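Local coordinates for protein viral CASP8 and FADD-like apoptosis regulator (Molluscum contagiosum virus subtype 1, PDB 2BBR) that inhibits death-receptor-induced apoptosis, interacts with FADD, interferes with caspase-8 recruitment and activation, and suppresses host NF-kappa-B activation, at residues A114-A119 / V137-A142; M160-R165 / Q172-E177; L64-R69 / M100-E105. All blocks are in the same frame, centred on the assembly; numbering follows the deposited sequence.

Contact 1. Residues A114-A119 / V137-A142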
ATOM      1  N   ALA A 114     -17.629  -9.378  -1.875  1.00 12.71           N
ATOM      2  CA  ALA A 114     -17.584 -10.741  -1.359  1.00 12.16           C
ATOM      3  C   ALA A 114     -16.549 -10.851  -0.244  1.00 11.92           C
ATOM      4  O   ALA A 114     -16.791 -11.483   0.779  1.00 12.30           O
ATOM      5  CB  ALA A 114     -17.254 -11.721  -2.481  1.00 13.54           C
ATOM      6  N   LEU A 115     -15.393 -10.221  -0.441  1.00 11.75           N
ATOM      7  CA  LEU A 115     -14.329 -10.264   0.555  1.00 11.72           C
ATOM      8  C   LEU A 115     -14.760  -9.593   1.852  1.00 10.74           C
ATOM      9  O   LEU A 115     -14.472 -10.095   2.938  1.00 11.59           O
ATOM     10  CB  LEU A 115     -13.064  -9.595   0.009  1.00 11.70           C
ATOM     11  CG  LEU A 115     -12.376 -10.343  -1.135  1.00 12.29           C
ATOM     12  CD1 LEU A 115     -11.259  -9.486  -1.696  1.00 13.30           C
ATOM     13  CD2 LEU A 115     -11.838 -11.679  -0.634  1.00 13.21           C
ATOM     14  N   ARG A 116     -15.446  -8.457   1.742  1.00 11.75           N
ATOM     15  CA  ARG A 116     -15.908  -7.759   2.939  1.00 11.50           C
ATOM     16  C   ARG A 116     -16.887  -8.645   3.705  1.00 12.18           C
ATOM     17  O   ARG A 116     -16.877  -8.678   4.933  1.00 13.23           O
ATOM     18  CB  ARG A 116     -16.584  -6.431   2.578  1.00 12.82           C
ATOM     19  CG  ARG A 116     -15.642  -5.375   2.011  1.00 13.48           C
ATOM     20  CD  ARG A 116     -16.317  -4.006   1.996  1.00 15.80           C
ATOM     21  NE  ARG A 116     -17.573  -4.034   1.251  1.00 16.50           N
ATOM     22  CZ  ARG A 116     -17.725  -3.581   0.012  1.00 16.60           C
ATOM     23  NH1 ARG A 116     -16.702  -3.051  -0.639  1.00 17.50           N
ATOM     24  NH2 ARG A 116     -18.905  -3.674  -0.583  1.00 15.99           N
ATOM     25  N   LEU A 117     -17.728  -9.367   2.970  1.00 12.74           N
ATOM     26  CA  LEU A 117     -18.695 -10.262   3.591  1.00 14.10           C
ATOM     27  C   LEU A 117     -17.981 -11.437   4.261  1.00 13.30           C
ATOM     28  O   LEU A 117     -18.360 -11.851   5.357  1.00 14.51           O
ATOM     29  CB  LEU A 117     -19.699 -10.765   2.548  1.00 16.08           C
ATOM     30  CG  LEU A 117     -20.568  -9.680   1.897  1.00 19.98           C
ATOM     31  CD1 LEU A 117     -21.549 -10.318   0.925  1.00 21.67           C
ATOM     32  CD2 LEU A 117     -21.318  -8.906   2.973  1.00 22.41           C
ATOM     33  N   PHE A 118     -16.947 -11.972   3.610  1.00 13.56           N
ATOM     34  CA  PHE A 118     -16.190 -13.082   4.192  1.00 14.52           C
ATOM     35  C   PHE A 118     -15.578 -12.625   5.510  1.00 14.01           C
ATOM     36  O   PHE A 118     -15.591 -13.354   6.503  1.00 14.34           O
ATOM     37  CB  PHE A 118     -15.041 -13.539   3.281  1.00 15.19           C
ATOM     38  CG  PHE A 118     -15.478 -14.144   1.975  1.00 15.18           C
ATOM     39  CD1 PHE A 118     -16.751 -14.681   1.811  1.00 15.74           C
ATOM     40  CD2 PHE A 118     -14.586 -14.205   0.908  1.00 16.65           C
ATOM     41  CE1 PHE A 118     -17.125 -15.268   0.601  1.00 17.76           C
ATOM     42  CE2 PHE A 118     -14.949 -14.788  -0.301  1.00 18.65           C
ATOM     43  CZ  PHE A 118     -16.222 -15.321  -0.456  1.00 18.74           C
ATOM     44  N   ALA A 119     -15.028 -11.414   5.510  1.00 13.57           N
ATOM     45  CA  ALA A 119     -14.399 -10.865   6.704  1.00 12.32           C
ATOM     46  C   ALA A 119     -15.385 -10.724   7.857  1.00 12.58           C
ATOM     47  O   ALA A 119     -15.085 -11.096   8.991  1.00 13.45           O
ATOM     48  CB  ALA A 119     -13.769  -9.512   6.389  1.00 13.70           C
ATOM     49  N   VAL A 137      -8.001  -1.437   0.586  1.00 10.17           N
ATOM     50  CA  VAL A 137      -7.022  -1.025   1.591  1.00  9.89           C
ATOM     51  C   VAL A 137      -7.693  -0.784   2.931  1.00  9.87           C
ATOM     52  O   VAL A 137      -7.084  -0.979   3.982  1.00 10.23           O
ATOM     53  CB  VAL A 137      -6.234   0.248   1.178  1.00 11.42           C
ATOM     54  CG1 VAL A 137      -5.310  -0.074   0.017  1.00 14.42           C
ATOM     55  CG2 VAL A 137      -7.189   1.375   0.819  1.00 12.59           C
ATOM     56  N   GLU A 138      -8.952  -0.363   2.906  1.00 11.03           N
ATOM     57  CA  GLU A 138      -9.670  -0.136   4.149  1.00 10.53           C
ATOM     58  C   GLU A 138     -10.034  -1.485   4.778  1.00 10.34           C
ATOM     59  O   GLU A 138     -10.032  -1.624   6.001  1.00 10.50           O
ATOM     60  CB  GLU A 138     -10.890   0.754   3.883  1.00 12.54           C
ATOM     61  CG  GLU A 138     -10.459   2.203   3.618  1.00 16.50           C
ATOM     62  CD  GLU A 138     -11.509   3.065   2.933  1.00 18.11           C
ATOM     63  OE1 GLU A 138     -11.291   4.293   2.845  1.00 24.40           O
ATOM     64  OE2 GLU A 138     -12.532   2.531   2.469  1.00 17.99           O
ATOM     65  N   LEU A 139     -10.313  -2.484   3.948  1.00  9.91           N
ATOM     66  CA  LEU A 139     -10.602  -3.828   4.443  1.00  9.87           C
ATOM     67  C   LEU A 139      -9.328  -4.371   5.106  1.00  9.10           C
ATOM     68  O   LEU A 139      -9.383  -4.964   6.186  1.00  9.80           O
ATOM     69  CB  LEU A 139     -11.016  -4.748   3.290  1.00 11.57           C
ATOM     70  CG  LEU A 139     -11.096  -6.247   3.596  1.00 11.62           C
ATOM     71  CD1 LEU A 139     -12.093  -6.502   4.716  1.00 13.67           C
ATOM     72  CD2 LEU A 139     -11.496  -7.006   2.336  1.00 13.93           C
ATOM     73  N   VAL A 140      -8.179  -4.163   4.466  1.00  8.74           N
ATOM     74  CA  VAL A 140      -6.916  -4.630   5.031  1.00  8.34           C
ATOM     75  C   VAL A 140      -6.667  -3.986   6.395  1.00  8.91           C
ATOM     76  O   VAL A 140      -6.326  -4.675   7.357  1.00  8.87           O
ATOM     77  CB  VAL A 140      -5.730  -4.334   4.082  1.00  9.17           C
ATOM     78  CG1 VAL A 140      -4.408  -4.711   4.754  1.00  9.91           C
ATOM     79  CG2 VAL A 140      -5.904  -5.108   2.784  1.00  9.76           C
ATOM     80  N   LEU A 141      -6.850  -2.675   6.493  1.00  9.00           N
ATOM     81  CA  LEU A 141      -6.635  -2.011   7.771  1.00  9.62           C
ATOM     82  C   LEU A 141      -7.601  -2.527   8.832  1.00  9.11           C
ATOM     83  O   LEU A 141      -7.218  -2.694   9.991  1.00  9.84           O
ATOM     84  CB  LEU A 141      -6.769  -0.492   7.619  1.00 10.26           C
ATOM     85  CG  LEU A 141      -5.655   0.185   6.811  1.00 10.99           C
ATOM     86  CD1 LEU A 141      -5.932   1.679   6.728  1.00 12.95           C
ATOM     87  CD2 LEU A 141      -4.301  -0.063   7.461  1.00 12.11           C
ATOM     88  N   ALA A 142      -8.848  -2.780   8.447  1.00  9.96           N
ATOM     89  CA  ALA A 142      -9.831  -3.292   9.397  1.00 10.14           C
ATOM     90  C   ALA A 142      -9.380  -4.651   9.938  1.00  9.39           C
ATOM     91  O   ALA A 142      -9.492  -4.921  11.136  1.00  9.80           O
ATOM     92  CB  ALA A 142     -11.195  -3.408   8.734  1.00 11.78           C
TER
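Leu-139 reaches from helix 136-145 to helix 109-122 and meets Leu-115 and Ala-119, joining two helices of the second death effector domain, a helical bundle of the death-fold superfamily. The short segments run nearly parallel, with 12° between their N-to-C directions, and their axes approach to 10.8 Å. At that spacing the contact is carried by one side chain, Leu-139, which buries far more surface than any other residue. It leaves its backbone facing the other helix, and its CG stands anti to the backbone N (chi1 169°), which sends the isopropyl fork across the gap. The fork divides its work along the facing helix: CD2 lies against Leu-115 and CD1 goes to Ala-119, one turn further on. Leu-115 offers its CB rather than a methyl, because its CG swings aside, and its side chain packs on Met-160 and Leu-161 of helix 155-163. Arg-116 borders the fork mainly with its backbone N, 4.2 Å from Leu-139 CD2, while its NH1 makes a weak hydrogen bond to Ser-134 O. No hydrogen bond links the segments; Leu-115 CB lies 3.8 Å from Leu-139 CD2, and Ala-119 CB 3.8 Å from Leu-139 CD1.

Contact 2. Residues M160-R165 / Q172-E177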
ATOM      1  N   MET A 160      -9.198 -15.945   2.146  1.00 10.50           N
ATOM      2  CA  MET A 160     -10.372 -15.264   1.622  1.00 10.65           C
ATOM      3  C   MET A 160     -10.311 -15.209   0.099  1.00 10.13           C
ATOM      4  O   MET A 160     -11.314 -15.431  -0.580  1.00 11.85           O
ATOM      5  CB  MET A 160     -10.458 -13.852   2.208  1.00 11.25           C
ATOM      6  CG  MET A 160     -10.846 -13.828   3.681  1.00 11.49           C
ATOM      7  SD  MET A 160     -10.494 -12.265   4.531  1.00 13.75           S
ATOM      8  CE  MET A 160     -11.401 -11.101   3.505  1.00 15.94           C
ATOM      9  N   LEU A 161      -9.132 -14.920  -0.438  1.00  9.96           N
ATOM     10  CA  LEU A 161      -8.960 -14.855  -1.882  1.00 10.54           C
ATOM     11  C   LEU A 161      -9.132 -16.236  -2.514  1.00 10.69           C
ATOM     12  O   LEU A 161      -9.660 -16.357  -3.622  1.00 11.19           O
ATOM     13  CB  LEU A 161      -7.585 -14.266  -2.211  1.00 10.05           C
ATOM     14  CG  LEU A 161      -7.447 -12.781  -1.844  1.00 10.98           C
ATOM     15  CD1 LEU A 161      -5.982 -12.379  -1.804  1.00 11.62           C
ATOM     16  CD2 LEU A 161      -8.220 -11.937  -2.854  1.00 11.56           C
ATOM     17  N   ARG A 162      -8.695 -17.276  -1.808  1.00 10.82           N
ATOM     18  CA  ARG A 162      -8.839 -18.635  -2.317  1.00 11.69           C
ATOM     19  C   ARG A 162     -10.327 -18.988  -2.399  1.00 12.11           C
ATOM     20  O   ARG A 162     -10.783 -19.576  -3.377  1.00 12.72           O
ATOM     21  CB  ARG A 162      -8.121 -19.636  -1.409  1.00 11.81           C
ATOM     22  CG  ARG A 162      -8.099 -21.049  -1.977  1.00 13.95           C
ATOM     23  CD  ARG A 162      -7.447 -22.057  -1.035  1.00 14.50           C
ATOM     24  NE  ARG A 162      -6.062 -21.714  -0.724  1.00 16.93           N
ATOM     25  CZ  ARG A 162      -5.656 -21.213   0.438  1.00 16.36           C
ATOM     26  NH1 ARG A 162      -6.528 -20.992   1.411  1.00 18.01           N
ATOM     27  NH2 ARG A 162      -4.374 -20.929   0.626  1.00 19.57           N
ATOM     28  N   THR A 163     -11.083 -18.609  -1.373  1.00 12.53           N
ATOM     29  CA  THR A 163     -12.518 -18.876  -1.337  1.00 13.50           C
ATOM     30  C   THR A 163     -13.201 -18.195  -2.518  1.00 14.14           C
ATOM     31  O   THR A 163     -14.156 -18.721  -3.091  1.00 15.47           O
ATOM     32  CB  THR A 163     -13.138 -18.351  -0.029  1.00 14.28           C
ATOM     33  OG1 THR A 163     -12.513 -18.998   1.086  1.00 15.87           O
ATOM     34  CG2 THR A 163     -14.639 -18.625  -0.001  1.00 16.11           C
ATOM     35  N   LEU A 164     -12.699 -17.017  -2.869  1.00 13.69           N
ATOM     36  CA  LEU A 164     -13.223 -16.228  -3.978  1.00 13.51           C
ATOM     37  C   LEU A 164     -12.830 -16.860  -5.314  1.00 12.15           C
ATOM     38  O   LEU A 164     -13.321 -16.462  -6.374  1.00 13.71           O
ATOM     39  CB  LEU A 164     -12.657 -14.806  -3.894  1.00 16.34           C
ATOM     40  CG  LEU A 164     -13.093 -13.775  -4.933  1.00 17.19           C
ATOM     41  CD1 LEU A 164     -14.586 -13.514  -4.801  1.00 20.32           C
ATOM     42  CD2 LEU A 164     -12.300 -12.485  -4.731  1.00 18.85           C
ATOM     43  N   ARG A 165     -11.942 -17.848  -5.238  1.00 12.48           N
ATOM     44  CA  ARG A 165     -11.412 -18.566  -6.392  1.00 13.38           C
ATOM     45  C   ARG A 165     -10.355 -17.773  -7.153  1.00 12.87           C
ATOM     46  O   ARG A 165      -9.997 -18.121  -8.277  1.00 15.97           O
ATOM     47  CB  ARG A 165     -12.536 -19.020  -7.332  1.00 15.90           C
ATOM     48  CG  ARG A 165     -13.346 -20.172  -6.752  1.00 17.95           C
ATOM     49  CD  ARG A 165     -14.242 -20.835  -7.786  1.00 20.17           C
ATOM     50  NE  ARG A 165     -15.651 -20.500  -7.596  1.00 28.12           N
ATOM     51  CZ  ARG A 165     -16.166 -19.287  -7.765  1.00 29.23           C
ATOM     52  NH1 ARG A 165     -15.390 -18.276  -8.132  1.00 32.17           N
ATOM     53  NH2 ARG A 165     -17.460 -19.084  -7.566  1.00 31.14           N
ATOM     54  N   GLN A 172      -0.022 -14.862  -4.648  1.00  9.75           N
ATOM     55  CA  GLN A 172       0.857 -13.724  -4.402  1.00 10.17           C
ATOM     56  C   GLN A 172       1.034 -13.505  -2.905  1.00  9.09           C
ATOM     57  O   GLN A 172       2.132 -13.198  -2.440  1.00  9.68           O
ATOM     58  CB  GLN A 172       0.290 -12.450  -5.022  1.00 11.49           C
ATOM     59  CG  GLN A 172       0.304 -12.413  -6.531  1.00 14.26           C
ATOM     60  CD  GLN A 172      -0.138 -11.066  -7.057  1.00 16.61           C
ATOM     61  OE1 GLN A 172       0.448 -10.038  -6.719  1.00 17.08           O
ATOM     62  NE2 GLN A 172      -1.175 -11.061  -7.883  1.00 19.43           N
ATOM     63  N   LEU A 173      -0.053 -13.642  -2.152  1.00  8.42           N
ATOM     64  CA  LEU A 173       0.018 -13.453  -0.710  1.00  9.03           C
ATOM     65  C   LEU A 173       0.742 -14.589   0.001  1.00  9.04           C
ATOM     66  O   LEU A 173       1.488 -14.342   0.946  1.00  9.37           O
ATOM     67  CB  LEU A 173      -1.380 -13.269  -0.115  1.00  9.87           C
ATOM     68  CG  LEU A 173      -1.873 -11.823  -0.032  1.00 11.17           C
ATOM     69  CD1 LEU A 173      -2.036 -11.233  -1.423  1.00 12.18           C
ATOM     70  CD2 LEU A 173      -3.190 -11.788   0.728  1.00 12.16           C
ATOM     71  N   VAL A 174       0.517 -15.826  -0.432  1.00  8.81           N
ATOM     72  CA  VAL A 174       1.198 -16.964   0.181  1.00 10.22           C
ATOM     73  C   VAL A 174       2.701 -16.832  -0.060  1.00  9.91           C
ATOM     74  O   VAL A 174       3.511 -17.027   0.853  1.00 10.52           O
ATOM     75  CB  VAL A 174       0.703 -18.310  -0.405  1.00 11.24           C
ATOM     76  CG1 VAL A 174       1.612 -19.447   0.052  1.00 13.39           C
ATOM     77  CG2 VAL A 174      -0.726 -18.572   0.046  1.00 13.94           C
ATOM     78  N   GLU A 175       3.070 -16.490  -1.288  1.00  9.49           N
ATOM     79  CA  GLU A 175       4.475 -16.331  -1.621  1.00 10.03           C
ATOM     80  C   GLU A 175       5.103 -15.194  -0.828  1.00  9.48           C
ATOM     81  O   GLU A 175       6.249 -15.303  -0.386  1.00 10.03           O
ATOM     82  CB  GLU A 175       4.638 -16.106  -3.122  1.00 10.98           C
ATOM     83  CG  GLU A 175       4.401 -17.381  -3.923  1.00 13.47           C
ATOM     84  CD  GLU A 175       4.518 -17.180  -5.418  1.00 17.01           C
ATOM     85  OE1 GLU A 175       4.501 -18.192  -6.152  1.00 19.05           O
ATOM     86  OE2 GLU A 175       4.618 -16.017  -5.860  1.00 18.69           O
ATOM     87  N   TYR A 176       4.360 -14.106  -0.646  1.00  9.82           N
ATOM     88  CA  TYR A 176       4.864 -12.983   0.130  1.00 10.12           C
ATOM     89  C   TYR A 176       5.123 -13.415   1.568  1.00  9.18           C
ATOM     90  O   TYR A 176       6.173 -13.112   2.132  1.00 10.25           O
ATOM     91  CB  TYR A 176       3.864 -11.819   0.148  1.00 10.18           C
ATOM     92  CG  TYR A 176       4.176 -10.844   1.263  1.00 10.19           C
ATOM     93  CD1 TYR A 176       5.283 -10.005   1.183  1.00 11.01           C
ATOM     94  CD2 TYR A 176       3.457 -10.867   2.461  1.00 10.39           C
ATOM     95  CE1 TYR A 176       5.679  -9.227   2.267  1.00 11.17           C
ATOM     96  CE2 TYR A 176       3.846 -10.092   3.555  1.00 10.98           C
ATOM     97  CZ  TYR A 176       4.965  -9.280   3.448  1.00  9.94           C
ATOM     98  OH  TYR A 176       5.411  -8.559   4.530  1.00 11.46           O
ATOM     99  N   GLU A 177       4.165 -14.112   2.172  1.00  8.80           N
ATOM    100  CA  GLU A 177       4.343 -14.526   3.556  1.00  9.47           C
ATOM    101  C   GLU A 177       5.552 -15.429   3.710  1.00  9.31           C
ATOM    102  O   GLU A 177       6.304 -15.302   4.677  1.00  9.97           O
ATOM    103  CB  GLU A 177       3.091 -15.222   4.097  1.00 10.17           C
ATOM    104  CG  GLU A 177       3.192 -15.473   5.597  1.00 11.84           C
ATOM    105  CD  GLU A 177       1.887 -15.877   6.243  1.00 11.73           C
ATOM    106  OE1 GLU A 177       0.823 -15.365   5.837  1.00 13.14           O
ATOM    107  OE2 GLU A 177       1.928 -16.694   7.186  1.00 16.54           O
TER
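Leu-161 and Leu-173 form the close part of this contact, a leucine pair buried between helices 155-163 and 167-187. Each starts out from its helix in the direction of the opposing segment, and the two side chains cross at about a right angle. A single methyl of Leu-161, CD1, does the touching: it sits 3.8 Å from Leu-173 CD2 and 4.1 Å from Leu-173 CD1, so it faces the fork of its partner and meets both branches. The backbones stay well apart, since even the nearest CA atoms, those of Leu-161 and Leu-173, are separated by 9.2 Å. Leu-173 also packs on Leu-157 and Ala-158, further back on helix 155-163.

The solvent side is much looser. Arg-162 and Val-174 are both exposed, and their closest atoms, Arg-162 NH2 and Val-174 CG2, are 4.4 Å apart. The methyl approaches the guanidinium obliquely. Arg-162 starts off to one side, yet an extended beginning (chi1 -173°, chi2 -177°) carries its end closer to the other helix. Its polar grip lies elsewhere, in a salt bridge from NH1 to Asp-159 OD1, one turn back on the same helix.

Beyond the leucine pair the chain reverses: Arg-165, with positive phi (77°), closes a Schellman motif in which its N bonds to Arg-162 O. A short turn then leads into helix 167-187, so the arrangement is a pairing of two chain-consecutive helices, joined through a Schellman motif, in the helical bundle of the second death effector domain.

Contact 3. Residues L64-R69 / M100-E105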
ATOM      1  N   LEU A  64       4.387   6.641  -6.956  1.00  9.88           N
ATOM      2  CA  LEU A  64       3.790   6.859  -8.271  1.00  9.78           C
ATOM      3  C   LEU A  64       3.729   5.569  -9.085  1.00  9.66           C
ATOM      4  O   LEU A  64       2.763   5.330  -9.809  1.00 10.59           O
ATOM      5  CB  LEU A  64       4.561   7.941  -9.035  1.00 10.46           C
ATOM      6  CG  LEU A  64       4.494   9.344  -8.417  1.00 11.08           C
ATOM      7  CD1 LEU A  64       5.372  10.298  -9.213  1.00 12.31           C
ATOM      8  CD2 LEU A  64       3.050   9.829  -8.389  1.00 12.07           C
ATOM      9  N   TYR A  65       4.758   4.738  -8.970  1.00  9.87           N
ATOM     10  CA  TYR A  65       4.771   3.476  -9.696  1.00  9.70           C
ATOM     11  C   TYR A  65       3.625   2.580  -9.226  1.00 10.71           C
ATOM     12  O   TYR A  65       2.891   2.012 -10.036  1.00 10.84           O
ATOM     13  CB  TYR A  65       6.095   2.750  -9.481  1.00 11.31           C
ATOM     14  CG  TYR A  65       6.193   1.460 -10.261  1.00 11.36           C
ATOM     15  CD1 TYR A  65       6.654   1.453 -11.575  1.00 12.37           C
ATOM     16  CD2 TYR A  65       5.779   0.250  -9.701  1.00 13.09           C
ATOM     17  CE1 TYR A  65       6.701   0.273 -12.314  1.00 13.87           C
ATOM     18  CE2 TYR A  65       5.821  -0.934 -10.434  1.00 13.77           C
ATOM     19  CZ  TYR A  65       6.283  -0.911 -11.740  1.00 12.84           C
ATOM     20  OH  TYR A  65       6.320  -2.076 -12.475  1.00 15.54           O
ATOM     21  N   VAL A  66       3.474   2.457  -7.912  1.00 11.27           N
ATOM     22  CA  VAL A  66       2.415   1.629  -7.352  1.00 11.97           C
ATOM     23  C   VAL A  66       1.040   2.130  -7.798  1.00 12.73           C
ATOM     24  O   VAL A  66       0.127   1.335  -8.010  1.00 13.45           O
ATOM     25  CB  VAL A  66       2.499   1.601  -5.804  1.00 13.87           C
ATOM     26  CG1 VAL A  66       1.289   0.885  -5.220  1.00 15.96           C
ATOM     27  CG2 VAL A  66       3.779   0.894  -5.373  1.00 16.17           C
ATOM     28  N   LEU A  67       0.901   3.445  -7.948  1.00 12.31           N
ATOM     29  CA  LEU A  67      -0.359   4.049  -8.387  1.00 12.80           C
ATOM     30  C   LEU A  67      -0.495   3.967  -9.905  1.00 12.33           C
ATOM     31  O   LEU A  67      -1.511   4.375 -10.471  1.00 13.93           O
ATOM     32  CB  LEU A  67      -0.432   5.520  -7.964  1.00 14.46           C
ATOM     33  CG  LEU A  67      -0.542   5.871  -6.478  1.00 17.36           C
ATOM     34  CD1 LEU A  67      -0.556   7.383  -6.314  1.00 18.37           C
ATOM     35  CD2 LEU A  67      -1.807   5.266  -5.899  1.00 18.44           C
ATOM     36  N   GLN A  68       0.541   3.452 -10.554  1.00 12.50           N
ATOM     37  CA  GLN A  68       0.555   3.306 -12.003  1.00 13.74           C
ATOM     38  C   GLN A  68       0.446   4.648 -12.718  1.00 12.64           C
ATOM     39  O   GLN A  68      -0.132   4.737 -13.802  1.00 14.26           O
ATOM     40  CB  GLN A  68      -0.579   2.378 -12.446  1.00 17.84           C
ATOM     41  CG  GLN A  68      -0.431   0.953 -11.935  1.00 22.38           C
ATOM     42  CD  GLN A  68       0.765   0.241 -12.537  1.00 24.89           C
ATOM     43  OE1 GLN A  68       0.791  -0.045 -13.734  1.00 27.91           O
ATOM     44  NE2 GLN A  68       1.767  -0.043 -11.710  1.00 27.01           N
ATOM     45  N   ARG A  69       1.001   5.691 -12.108  1.00 10.63           N
ATOM     46  CA  ARG A  69       0.977   7.017 -12.709  1.00 10.31           C
ATOM     47  C   ARG A  69       2.287   7.265 -13.450  1.00 10.11           C
ATOM     48  O   ARG A  69       3.126   8.066 -13.037  1.00 10.32           O
ATOM     49  CB  ARG A  69       0.735   8.086 -11.637  1.00 11.16           C
ATOM     50  CG  ARG A  69      -0.663   8.018 -11.013  1.00 12.18           C
ATOM     51  CD  ARG A  69      -1.757   8.185 -12.062  1.00 13.28           C
ATOM     52  NE  ARG A  69      -1.667   9.477 -12.738  1.00 11.98           N
ATOM     53  CZ  ARG A  69      -2.246  10.595 -12.312  1.00 12.32           C
ATOM     54  NH1 ARG A  69      -2.974  10.595 -11.205  1.00 13.26           N
ATOM     55  NH2 ARG A  69      -2.087  11.722 -12.993  1.00 12.36           N
ATOM     56  N   MET A 100      -0.466  -5.054  -1.000  1.00  8.29           N
ATOM     57  CA  MET A 100      -1.884  -4.905  -0.701  1.00  8.64           C
ATOM     58  C   MET A 100      -2.547  -3.900  -1.643  1.00  9.06           C
ATOM     59  O   MET A 100      -3.674  -4.112  -2.095  1.00  9.80           O
ATOM     60  CB  MET A 100      -2.090  -4.489   0.756  1.00  9.62           C
ATOM     61  CG  MET A 100      -1.716  -5.571   1.766  1.00 11.52           C
ATOM     62  SD  MET A 100      -2.583  -7.151   1.528  1.00 13.57           S
ATOM     63  CE  MET A 100      -1.241  -8.154   0.927  1.00 16.55           C
ATOM     64  N   VAL A 101      -1.863  -2.800  -1.941  1.00  8.83           N
ATOM     65  CA  VAL A 101      -2.435  -1.819  -2.856  1.00 10.00           C
ATOM     66  C   VAL A 101      -2.631  -2.451  -4.230  1.00 10.02           C
ATOM     67  O   VAL A 101      -3.694  -2.318  -4.842  1.00 10.30           O
ATOM     68  CB  VAL A 101      -1.530  -0.577  -3.010  1.00  9.87           C
ATOM     69  CG1 VAL A 101      -2.027   0.288  -4.164  1.00 11.20           C
ATOM     70  CG2 VAL A 101      -1.529   0.229  -1.714  1.00 11.03           C
ATOM     71  N   CYS A 102      -1.610  -3.148  -4.712  1.00  9.72           N
ATOM     72  CA  CYS A 102      -1.694  -3.764  -6.026  1.00 11.00           C
ATOM     73  C   CYS A 102      -2.776  -4.830  -6.125  1.00 11.04           C
ATOM     74  O   CYS A 102      -3.483  -4.900  -7.131  1.00 11.42           O
ATOM     75  CB  CYS A 102      -0.333  -4.326  -6.420  1.00 12.16           C
ATOM     76  SG  CYS A 102       0.872  -3.007  -6.722  1.00 19.80           S
ATOM     77  N   VAL A 103      -2.914  -5.655  -5.095  1.00 10.60           N
ATOM     78  CA  VAL A 103      -3.945  -6.683  -5.099  1.00 10.81           C
ATOM     79  C   VAL A 103      -5.317  -6.012  -5.127  1.00 11.30           C
ATOM     80  O   VAL A 103      -6.220  -6.452  -5.845  1.00 11.95           O
ATOM     81  CB  VAL A 103      -3.818  -7.594  -3.858  1.00 12.05           C
ATOM     82  CG1 VAL A 103      -5.050  -8.475  -3.710  1.00 13.26           C
ATOM     83  CG2 VAL A 103      -2.578  -8.455  -3.991  1.00 15.06           C
ATOM     84  N   GLY A 104      -5.466  -4.932  -4.366  1.00 10.73           N
ATOM     85  CA  GLY A 104      -6.735  -4.231  -4.344  1.00 11.47           C
ATOM     86  C   GLY A 104      -7.137  -3.723  -5.717  1.00 12.05           C
ATOM     87  O   GLY A 104      -8.323  -3.671  -6.040  1.00 14.71           O
ATOM     88  N   GLU A 105      -6.157  -3.341  -6.528  1.00 12.61           N
ATOM     89  CA  GLU A 105      -6.447  -2.834  -7.865  1.00 13.48           C
ATOM     90  C   GLU A 105      -6.760  -3.945  -8.867  1.00 14.16           C
ATOM     91  O   GLU A 105      -7.173  -3.666  -9.995  1.00 17.19           O
ATOM     92  CB  GLU A 105      -5.279  -1.984  -8.373  1.00 15.33           C
ATOM     93  CG  GLU A 105      -5.027  -0.728  -7.550  1.00 16.75           C
ATOM     94  CD  GLU A 105      -6.263   0.143  -7.420  1.00 18.56           C
ATOM     95  OE1 GLU A 105      -6.772   0.293  -6.289  1.00 16.76           O
ATOM     96  OE2 GLU A 105      -6.727   0.675  -8.452  1.00 22.66           O
TER
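Val-66 and Val-101 each place CG1 anti to the backbone N (chi1 173° and 169°), and these are the two methyls that meet across the contact. Both residues already emerge from their backbones toward the other segment. Val-66 CG1 comes within 3.5 Å of Val-101 CG1, a close methyl-methyl approach, and within 3.9 Å of Val-101 CB. The two valine side chains cross at about a right angle, and Val-66 makes its close approaches through CG1. Cys-102 flanks the same methyl: its SG, beside the backbone N at chi1 -68°, lies 4.2 Å from Val-66 CG1. This second approach is looser and sits at the more accessible border. The backbones are near one another here, with the CA atoms of Val-66 and Cys-102 6.9 Å apart.

Val-66 stands at the end of helix 57-66. Gln-68, with positive phi, completes a Schellman motif there: its N bonds to Tyr-65 O and Arg-69 N bonds to Leu-64 O. The Gln-68 amide folds back so that NE2 makes a further, weak bond to Tyr-65 O. Arg-69 then takes the N-cap position of helix 70-77, and its guanidinium forms salt bridges with Asp-71 and Glu-24.

The segments belong to different domains, 64-69 to the first death effector domain and 100-105 to the second, and Phe-30 of helix 22-31 extends the apolar surface by packing on Val-101. With no hydrogen bond or salt bridge between the segments, their direct interaction here rests on van der Waals contact between methyls and a sulfur, which implies that this part of the tandem-domain interface is hydrophobic.

How the contacts relate
Contact 3 joins the two death effector domains, whereas contacts 1 and 2 lie within the second; along the chain the three follow in series. Their centres form a compact triangle, about 14 Å between contacts 1 and 2 and about 17 Å from contact 3 to each. Helix 95-104 connects them: Met-100 SD lies 4.1 Å from Val-140 CG2 of contact 1, and Met-100 CE 3.8 Å from Leu-173 CG of contact 2. Contacts 1 and 2 also meet directly, Phe-118 CZ lying 3.7 Å from Thr-163 CG2. An azide ion, probably from the crystallisation liquor, binds near Leu-88, Arg-95 and Lys-98, about 6 Å from the Val-66 side chain of contact 3.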